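Local coordinates for protein CAS3 Metal dependent phosphohydrolase (Methanocaldococcus jannaschii, PDB 3S4L) that cuts single-stranded DNA, with magnesium, and single-stranded RNA as the HD nuclease of a CRISPR interference system, at residues G69-I74 against G154-F159; T38-L43 against E53-F58. One frame throughout, in Å; residues are numbered along the deposited sequence.

Contact 1. Residues G69-I74 against G154-F159; sequences GKASKI and GMIEDF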
ATOM      1  N   GLY A  69       3.179   5.973   0.946  1.00 29.12           N
ATOM      2  CA  GLY A  69       2.903   7.121   0.090  1.00 26.79           C
ATOM      3  C   GLY A  69       2.924   8.438   0.861  1.00 32.64           C
ATOM      4  O   GLY A  69       3.084   9.519   0.270  1.00 27.00           O
ATOM      5  N   LYS A  70       2.762   8.358   2.183  1.00 30.55           N
ATOM      6  CA  LYS A  70       2.865   9.556   3.011  1.00 31.57           C
ATOM      7  C   LYS A  70       4.283  10.134   3.021  1.00 31.52           C
ATOM      8  O   LYS A  70       4.482  11.308   3.348  1.00 31.40           O
ATOM      9  CB  LYS A  70       2.381   9.294   4.442  1.00 30.08           C
ATOM     10  CG  LYS A  70       0.863   9.124   4.586  1.00 32.72           C
ATOM     11  CD  LYS A  70       0.469   8.862   6.068  1.00 37.99           C
ATOM     12  CE  LYS A  70      -1.041   8.682   6.263  1.00 38.20           C
ATOM     13  NZ  LYS A  70      -1.427   8.792   7.720  1.00 45.15           N
ATOM     14  N   ALA A  71       5.277   9.316   2.693  1.00 27.18           N
ATOM     15  CA  ALA A  71       6.633   9.845   2.625  1.00 31.46           C
ATOM     16  C   ALA A  71       6.865  10.662   1.345  1.00 33.47           C
ATOM     17  O   ALA A  71       8.000  11.028   1.053  1.00 40.40           O
ATOM     18  CB  ALA A  71       7.679   8.736   2.765  1.00 26.81           C
ATOM     19  N   SER A  72       5.795  10.949   0.596  1.00 31.87           N
ATOM     20  CA  SER A  72       5.869  11.909  -0.527  1.00 29.33           C
ATOM     21  C   SER A  72       6.118  13.295   0.041  1.00 31.72           C
ATOM     22  O   SER A  72       5.503  13.666   1.043  1.00 33.42           O
ATOM     23  CB  SER A  72       4.557  11.942  -1.321  1.00 30.73           C
ATOM     24  OG  SER A  72       4.237  10.671  -1.872  1.00 37.45           O
ATOM     25  N   LYS A  73       7.010  14.065  -0.582  1.00 30.65           N
ATOM     26  CA  LYS A  73       7.300  15.408  -0.093  1.00 29.00           C
ATOM     27  C   LYS A  73       6.044  16.260   0.099  1.00 32.63           C
ATOM     28  O   LYS A  73       5.906  16.958   1.106  1.00 33.58           O
ATOM     29  CB  LYS A  73       8.329  16.105  -0.979  1.00 30.24           C
ATOM     30  CG  LYS A  73       9.658  15.385  -0.942  1.00 42.82           C
ATOM     31  CD  LYS A  73      10.770  16.231  -1.474  1.00 44.75           C
ATOM     32  CE  LYS A  73      10.963  15.999  -2.955  1.00 54.45           C
ATOM     33  NZ  LYS A  73      12.054  16.882  -3.495  1.00 61.07           N
ATOM     34  N   ILE A  74       5.126  16.171  -0.856  1.00 29.17           N
ATOM     35  CA  ILE A  74       3.860  16.897  -0.811  1.00 34.69           C
ATOM     36  C   ILE A  74       3.044  16.485   0.436  1.00 31.39           C
ATOM     37  O   ILE A  74       2.555  17.332   1.196  1.00 35.87           O
ATOM     38  CB  ILE A  74       3.059  16.633  -2.120  1.00 39.17           C
ATOM     39  CG1 ILE A  74       1.638  17.180  -2.043  1.00 41.40           C
ATOM     40  CG2 ILE A  74       2.974  15.142  -2.388  1.00 43.10           C
ATOM     41  CD1 ILE A  74       1.552  18.689  -1.944  1.00 44.83           C
ATOM     42  N   GLY A 154       7.863  13.630  -5.751  1.00 38.02           N
ATOM     43  CA  GLY A 154       8.926  12.784  -5.234  1.00 39.88           C
ATOM     44  C   GLY A 154       8.829  12.445  -3.751  1.00 37.90           C
ATOM     45  O   GLY A 154       8.106  13.085  -2.988  1.00 41.27           O
ATOM     46  N   MET A 155       9.574  11.428  -3.346  1.00 34.60           N
ATOM     47  CA  MET A 155       9.665  11.045  -1.948  1.00 37.80           C
ATOM     48  C   MET A 155      10.620  11.973  -1.204  1.00 41.59           C
ATOM     49  O   MET A 155      11.410  12.687  -1.827  1.00 45.10           O
ATOM     50  CB  MET A 155      10.119   9.581  -1.837  1.00 30.06           C
ATOM     51  CG  MET A 155       9.313   8.642  -2.725  1.00 27.64           C
ATOM     52  SD  MET A 155       7.528   8.861  -2.489  1.00 33.82           S
ATOM     53  CE  MET A 155       7.273   7.828  -1.021  1.00 32.11           C
ATOM     54  N   ILE A 156      10.534  11.963   0.126  1.00 33.73           N
ATOM     55  CA  ILE A 156      11.466  12.720   0.955  1.00 38.54           C
ATOM     56  C   ILE A 156      12.904  12.218   0.738  1.00 48.54           C
ATOM     57  O   ILE A 156      13.115  11.170   0.138  1.00 45.20           O
ATOM     58  CB  ILE A 156      11.075  12.678   2.467  1.00 46.39           C
ATOM     59  CG1 ILE A 156      10.748  11.255   2.916  1.00 47.56           C
ATOM     60  CG2 ILE A 156       9.870  13.550   2.743  1.00 45.06           C
ATOM     61  CD1 ILE A 156      11.953  10.449   3.318  1.00 46.99           C
ATOM     62  N   GLU A 157      13.886  12.980   1.210  1.00 62.19           N
ATOM     63  CA  GLU A 157      15.295  12.633   1.048  1.00 68.82           C
ATOM     64  C   GLU A 157      15.663  11.340   1.782  1.00 66.63           C
ATOM     65  O   GLU A 157      16.391  10.496   1.249  1.00 66.73           O
ATOM     66  CB  GLU A 157      16.169  13.788   1.557  1.00 77.49           C
ATOM     67  CG  GLU A 157      17.655  13.583   1.357  1.00 86.48           C
ATOM     68  CD  GLU A 157      18.494  14.452   2.278  1.00 95.80           C
ATOM     69  OE1 GLU A 157      18.519  15.692   2.082  1.00 96.31           O
ATOM     70  OE2 GLU A 157      19.128  13.890   3.202  1.00 99.85           O
ATOM     71  N   ASP A 158      15.159  11.191   3.004  1.00 64.05           N
ATOM     72  CA  ASP A 158      15.464  10.027   3.832  1.00 71.77           C
ATOM     73  C   ASP A 158      14.881   8.720   3.278  1.00 69.29           C
ATOM     74  O   ASP A 158      15.101   7.658   3.853  1.00 76.30           O
ATOM     75  CB  ASP A 158      14.932  10.218   5.267  1.00 80.03           C
ATOM     76  CG  ASP A 158      15.559  11.407   5.992  1.00 90.45           C
ATOM     77  OD1 ASP A 158      16.574  11.962   5.510  1.00 91.19           O
ATOM     78  OD2 ASP A 158      15.035  11.781   7.068  1.00 93.59           O
ATOM     79  N   PHE A 159      14.158   8.791   2.165  1.00 59.21           N
ATOM     80  CA  PHE A 159      13.262   7.700   1.756  1.00 50.38           C
ATOM     81  C   PHE A 159      13.842   6.286   1.782  1.00 48.10           C
ATOM     82  O   PHE A 159      13.278   5.393   2.422  1.00 49.88           O
ATOM     83  CB  PHE A 159      12.659   7.956   0.375  1.00 44.13           C
ATOM     84  CG  PHE A 159      11.724   6.875  -0.066  1.00 40.52           C
ATOM     85  CD1 PHE A 159      10.569   6.606   0.665  1.00 36.45           C
ATOM     86  CD2 PHE A 159      12.005   6.105  -1.197  1.00 34.24           C
ATOM     87  CE1 PHE A 159       9.693   5.595   0.270  1.00 32.83           C
ATOM     88  CE2 PHE A 159      11.136   5.086  -1.605  1.00 33.48           C
ATOM     89  CZ  PHE A 159       9.971   4.833  -0.871  1.00 33.24           C
TER

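Contact 2. Residues T38-L43 against E53-F58; sequences TIKRAL and EKVDEF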
ATOM      1  N   THR A  38      -8.510 -17.173   7.287  1.00 43.98           N
ATOM      2  CA  THR A  38      -9.431 -16.571   6.325  1.00 40.91           C
ATOM      3  C   THR A  38      -8.664 -15.974   5.160  1.00 36.50           C
ATOM      4  O   THR A  38      -9.000 -16.196   4.003  1.00 42.74           O
ATOM      5  CB  THR A  38     -10.296 -15.485   6.982  1.00 47.56           C
ATOM      6  OG1 THR A  38     -11.018 -16.064   8.077  1.00 59.14           O
ATOM      7  CG2 THR A  38     -11.297 -14.907   5.987  1.00 41.99           C
ATOM      8  N   ILE A  39      -7.618 -15.226   5.468  1.00 33.04           N
ATOM      9  CA  ILE A  39      -6.783 -14.654   4.427  1.00 34.50           C
ATOM     10  C   ILE A  39      -6.091 -15.744   3.595  1.00 43.53           C
ATOM     11  O   ILE A  39      -6.036 -15.646   2.374  1.00 42.87           O
ATOM     12  CB  ILE A  39      -5.745 -13.711   5.026  1.00 30.64           C
ATOM     13  CG1 ILE A  39      -6.442 -12.604   5.825  1.00 34.74           C
ATOM     14  CG2 ILE A  39      -4.879 -13.117   3.931  1.00 32.30           C
ATOM     15  CD1 ILE A  39      -5.495 -11.775   6.666  1.00 35.34           C
ATOM     16  N   LYS A  40      -5.570 -16.789   4.246  1.00 40.02           N
ATOM     17  CA  LYS A  40      -4.924 -17.870   3.496  1.00 39.63           C
ATOM     18  C   LYS A  40      -5.879 -18.506   2.491  1.00 41.56           C
ATOM     19  O   LYS A  40      -5.497 -18.776   1.344  1.00 36.45           O
ATOM     20  CB  LYS A  40      -4.360 -18.950   4.414  1.00 41.85           C
ATOM     21  CG  LYS A  40      -3.902 -20.218   3.699  1.00 40.95           C
ATOM     22  CD  LYS A  40      -3.305 -21.211   4.700  1.00 45.84           C
ATOM     23  CE  LYS A  40      -2.659 -22.409   4.000  1.00 48.08           C
ATOM     24  NZ  LYS A  40      -3.670 -23.318   3.411  1.00 50.33           N
ATOM     25  N   ARG A  41      -7.119 -18.741   2.913  1.00 38.92           N
ATOM     26  CA  ARG A  41      -8.077 -19.433   2.052  1.00 43.72           C
ATOM     27  C   ARG A  41      -8.685 -18.532   0.966  1.00 42.21           C
ATOM     28  O   ARG A  41      -9.131 -19.021  -0.071  1.00 48.45           O
ATOM     29  CB  ARG A  41      -9.144 -20.171   2.875  1.00 52.62           C
ATOM     30  CG  ARG A  41      -8.690 -21.578   3.291  1.00 54.50           C
ATOM     31  CD  ARG A  41      -9.497 -22.140   4.439  1.00 62.31           C
ATOM     32  NE  ARG A  41     -10.228 -23.348   4.059  1.00 73.25           N
ATOM     33  CZ  ARG A  41      -9.676 -24.550   3.894  1.00 80.87           C
ATOM     34  NH1 ARG A  41      -8.368 -24.718   4.063  1.00 81.21           N
ATOM     35  NH2 ARG A  41     -10.433 -25.588   3.547  1.00 82.79           N
ATOM     36  N   ALA A  42      -8.672 -17.225   1.204  1.00 36.52           N
ATOM     37  CA  ALA A  42      -9.092 -16.246   0.213  1.00 43.89           C
ATOM     38  C   ALA A  42      -8.068 -16.190  -0.911  1.00 49.47           C
ATOM     39  O   ALA A  42      -8.434 -16.246  -2.081  1.00 52.58           O
ATOM     40  CB  ALA A  42      -9.249 -14.868   0.855  1.00 39.58           C
ATOM     41  N   LEU A  43      -6.791 -16.065  -0.544  1.00 44.55           N
ATOM     42  CA  LEU A  43      -5.688 -16.161  -1.504  1.00 42.80           C
ATOM     43  C   LEU A  43      -5.758 -17.458  -2.300  1.00 39.83           C
ATOM     44  O   LEU A  43      -5.383 -17.507  -3.466  1.00 36.86           O
ATOM     45  CB  LEU A  43      -4.334 -16.076  -0.804  1.00 36.10           C
ATOM     46  CG  LEU A  43      -3.952 -14.693  -0.297  1.00 35.81           C
ATOM     47  CD1 LEU A  43      -2.612 -14.738   0.405  1.00 31.59           C
ATOM     48  CD2 LEU A  43      -3.953 -13.680  -1.457  1.00 33.86           C
ATOM     49  N   GLU A  53       2.616 -18.911   7.757  1.00 38.69           N
ATOM     50  CA  GLU A  53       3.701 -17.993   8.075  1.00 44.45           C
ATOM     51  C   GLU A  53       3.973 -17.046   6.907  1.00 40.21           C
ATOM     52  O   GLU A  53       4.336 -15.885   7.108  1.00 34.96           O
ATOM     53  CB  GLU A  53       4.965 -18.757   8.486  1.00 53.43           C
ATOM     54  CG  GLU A  53       5.151 -18.864   9.997  1.00 69.08           C
ATOM     55  CD  GLU A  53       5.452 -20.285  10.465  1.00 75.51           C
ATOM     56  OE1 GLU A  53       6.418 -20.463  11.237  1.00 71.47           O
ATOM     57  OE2 GLU A  53       4.720 -21.220  10.066  1.00 78.55           O
ATOM     58  N   LYS A  54       3.793 -17.538   5.687  1.00 39.87           N
ATOM     59  CA  LYS A  54       3.955 -16.687   4.509  1.00 44.47           C
ATOM     60  C   LYS A  54       2.891 -15.592   4.508  1.00 38.51           C
ATOM     61  O   LYS A  54       3.185 -14.419   4.260  1.00 39.27           O
ATOM     62  CB  LYS A  54       3.853 -17.517   3.227  1.00 51.84           C
ATOM     63  CG  LYS A  54       5.164 -17.676   2.493  1.00 58.50           C
ATOM     64  CD  LYS A  54       6.283 -17.987   3.464  1.00 62.03           C
ATOM     65  N   VAL A  55       1.655 -15.993   4.798  1.00 32.09           N
ATOM     66  CA  VAL A  55       0.502 -15.096   4.802  1.00 34.34           C
ATOM     67  C   VAL A  55       0.698 -13.998   5.816  1.00 37.91           C
ATOM     68  O   VAL A  55       0.297 -12.855   5.604  1.00 35.55           O
ATOM     69  CB  VAL A  55      -0.788 -15.854   5.151  1.00 30.50           C
ATOM     70  CG1 VAL A  55      -1.924 -14.879   5.398  1.00 25.67           C
ATOM     71  CG2 VAL A  55      -1.131 -16.857   4.052  1.00 22.18           C
ATOM     72  N   ASP A  56       1.342 -14.360   6.918  1.00 36.78           N
ATOM     73  CA  ASP A  56       1.652 -13.425   7.987  1.00 33.58           C
ATOM     74  C   ASP A  56       2.637 -12.364   7.489  1.00 31.80           C
ATOM     75  O   ASP A  56       2.406 -11.156   7.629  1.00 34.89           O
ATOM     76  CB  ASP A  56       2.228 -14.214   9.191  1.00 41.43           C
ATOM     77  CG  ASP A  56       2.363 -13.368  10.455  1.00 41.04           C
ATOM     78  OD1 ASP A  56       1.869 -12.222  10.475  1.00 44.92           O
ATOM     79  OD2 ASP A  56       2.951 -13.856  11.442  1.00 45.02           O
ATOM     80  N   GLU A  57       3.747 -12.821   6.916  1.00 36.57           N
ATOM     81  CA  GLU A  57       4.737 -11.921   6.328  1.00 37.68           C
ATOM     82  C   GLU A  57       4.084 -11.000   5.310  1.00 36.85           C
ATOM     83  O   GLU A  57       4.370  -9.806   5.274  1.00 42.53           O
ATOM     84  CB  GLU A  57       5.842 -12.716   5.637  1.00 43.21           C
ATOM     85  CG  GLU A  57       6.607 -13.638   6.550  1.00 60.54           C
ATOM     86  CD  GLU A  57       7.433 -14.649   5.779  1.00 72.76           C
ATOM     87  OE1 GLU A  57       7.909 -14.305   4.673  1.00 74.67           O
ATOM     88  OE2 GLU A  57       7.597 -15.790   6.273  1.00 79.60           O
ATOM     89  N   PHE A  58       3.233 -11.577   4.466  1.00 30.94           N
ATOM     90  CA  PHE A  58       2.543 -10.821   3.426  1.00 31.05           C
ATOM     91  C   PHE A  58       1.715  -9.703   4.062  1.00 32.66           C
ATOM     92  O   PHE A  58       1.802  -8.550   3.644  1.00 28.82           O
ATOM     93  CB  PHE A  58       1.693 -11.770   2.557  1.00 25.96           C
ATOM     94  CG  PHE A  58       0.704 -11.079   1.651  1.00 28.87           C
ATOM     95  CD1 PHE A  58       1.115 -10.503   0.455  1.00 25.12           C
ATOM     96  CD2 PHE A  58      -0.647 -11.033   1.981  1.00 33.53           C
ATOM     97  CE1 PHE A  58       0.201  -9.877  -0.397  1.00 23.13           C
ATOM     98  CE2 PHE A  58      -1.574 -10.399   1.141  1.00 35.14           C
ATOM     99  CZ  PHE A  58      -1.147  -9.826  -0.059  1.00 26.51           C
TER

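Contact 1. Residues G69-I74 against G154-F159
Ser72 and Met155 face each other, CA to CA, and the residues on either side of them carry two main-chain hydrogen bonds. Ile156 N gives its proton to Ala71 O at 2.9 Å, meeting the oxygen almost head-on (C=O...N 174°), and Lys73 N returns a straight bond to Gly154 O at 2.8 Å. Together they make a single beta bridge between two segments that are otherwise a 3-10 turn, a helix start and irregular loop. Gly154, at phi 89° and psi 164°, has a backbone in which a side chain would be jammed against the preceding carbonyl oxygen, which suits glycine.

Within 69-74, Gly69 O accepts from both Ser72 N and Ser72 OG, the latter at 2.7 Å. Ser72 stands at the N-cap position before helix 73-80, but its hydroxyl is spent on Gly69 O and does not cap the helix.

Apolar contacts fill one flank. Met155 bends at chi2 and chi3, bringing CE to 3.9 Å from Ala71 CB, while its CG rests over the centre of the Phe159 ring. The small Ala71 methyl also meets Ile156 CG1. Lys73 CG lies 3.3 Å from Met155 O, an exposed place where the aliphatic chain, bent at chi3, can lie on the bridge.

The bridge thus joins the start of helix 73-80 to the loop before helix 159-167, and Ser72 and Met155 both rest on Val94 of helix 91-107, which carries the metal ligand His91.

Contact 2. Residues T38-L43 against E53-F58
Val55 reaches from helix 53-58 toward helix 38-43 and divides its two methyls between neighbouring residues there. CG1 stands anti to the backbone N (chi1 170°) and meets Ile39 CG2 at 3.7 Å, the two side chains crossing obliquely. CG2, the other branch, lies 3.9 Å from Lys40 CB and almost as near to Lys40 CA, so this methyl rests against the backbone side of the lysine. A short, beta-branched residue suits the place: with both methyls close to its own main chain, it fits where the backbones come nearest, Lys40 and Val55 having their CA atoms 6.2 Å apart.

Lys40 offers only the base of its chain. Its CG is anti to the backbone N (chi1 169°); the chain runs on extended, bends at chi4 and leads away from the contact, with NZ in a long, weak ion pair with Glu44. A partly exposed position can thus still supply apolar surface.

One turn after Ile39, Leu43 points the same way. Its CD1 is 4.5 Å from Val55 CG2 and equally far from Phe58 CD2, approaching the ring obliquely. These are looser contacts than those of Ile39. Phe58 also packs on Leu103 and Phe107 of helix 91-107, while Leu43 and Phe58 share Leu112 of helix 110-121.

No hydrogen bond passes between the helices; the contact is made by apolar side chains and the aliphatic base of Lys40. The axes of the two helical segments approach to 9.8 Å and cross at 95°. The two helices follow each other in the chain and help form the all-helical HD domain, here building part of its hydrophobic interior, with the Phe58 side chain about 12 Å from that of the metal ligand His123.

Contact 2 closes before contact 1 opens along the chain, and the two lie on opposite sides of its centre, 29 Å between their centres and without touching. Contact 2 is buried and joins two regular helices by apolar side chains; contact 1 is only partly buried, and there main-chain hydrogen bonds join irregular segments, with side chains added round them. They have no segment helix in common, but helix 52-65 of contact 2 is followed by helix 73-80 of contact 1, and both contacts lean on helix 91-107. In contact 1 the Ser72 side chain is about 11 Å from a bound calcium ion and about 6 Å from that of the metal ligand His91.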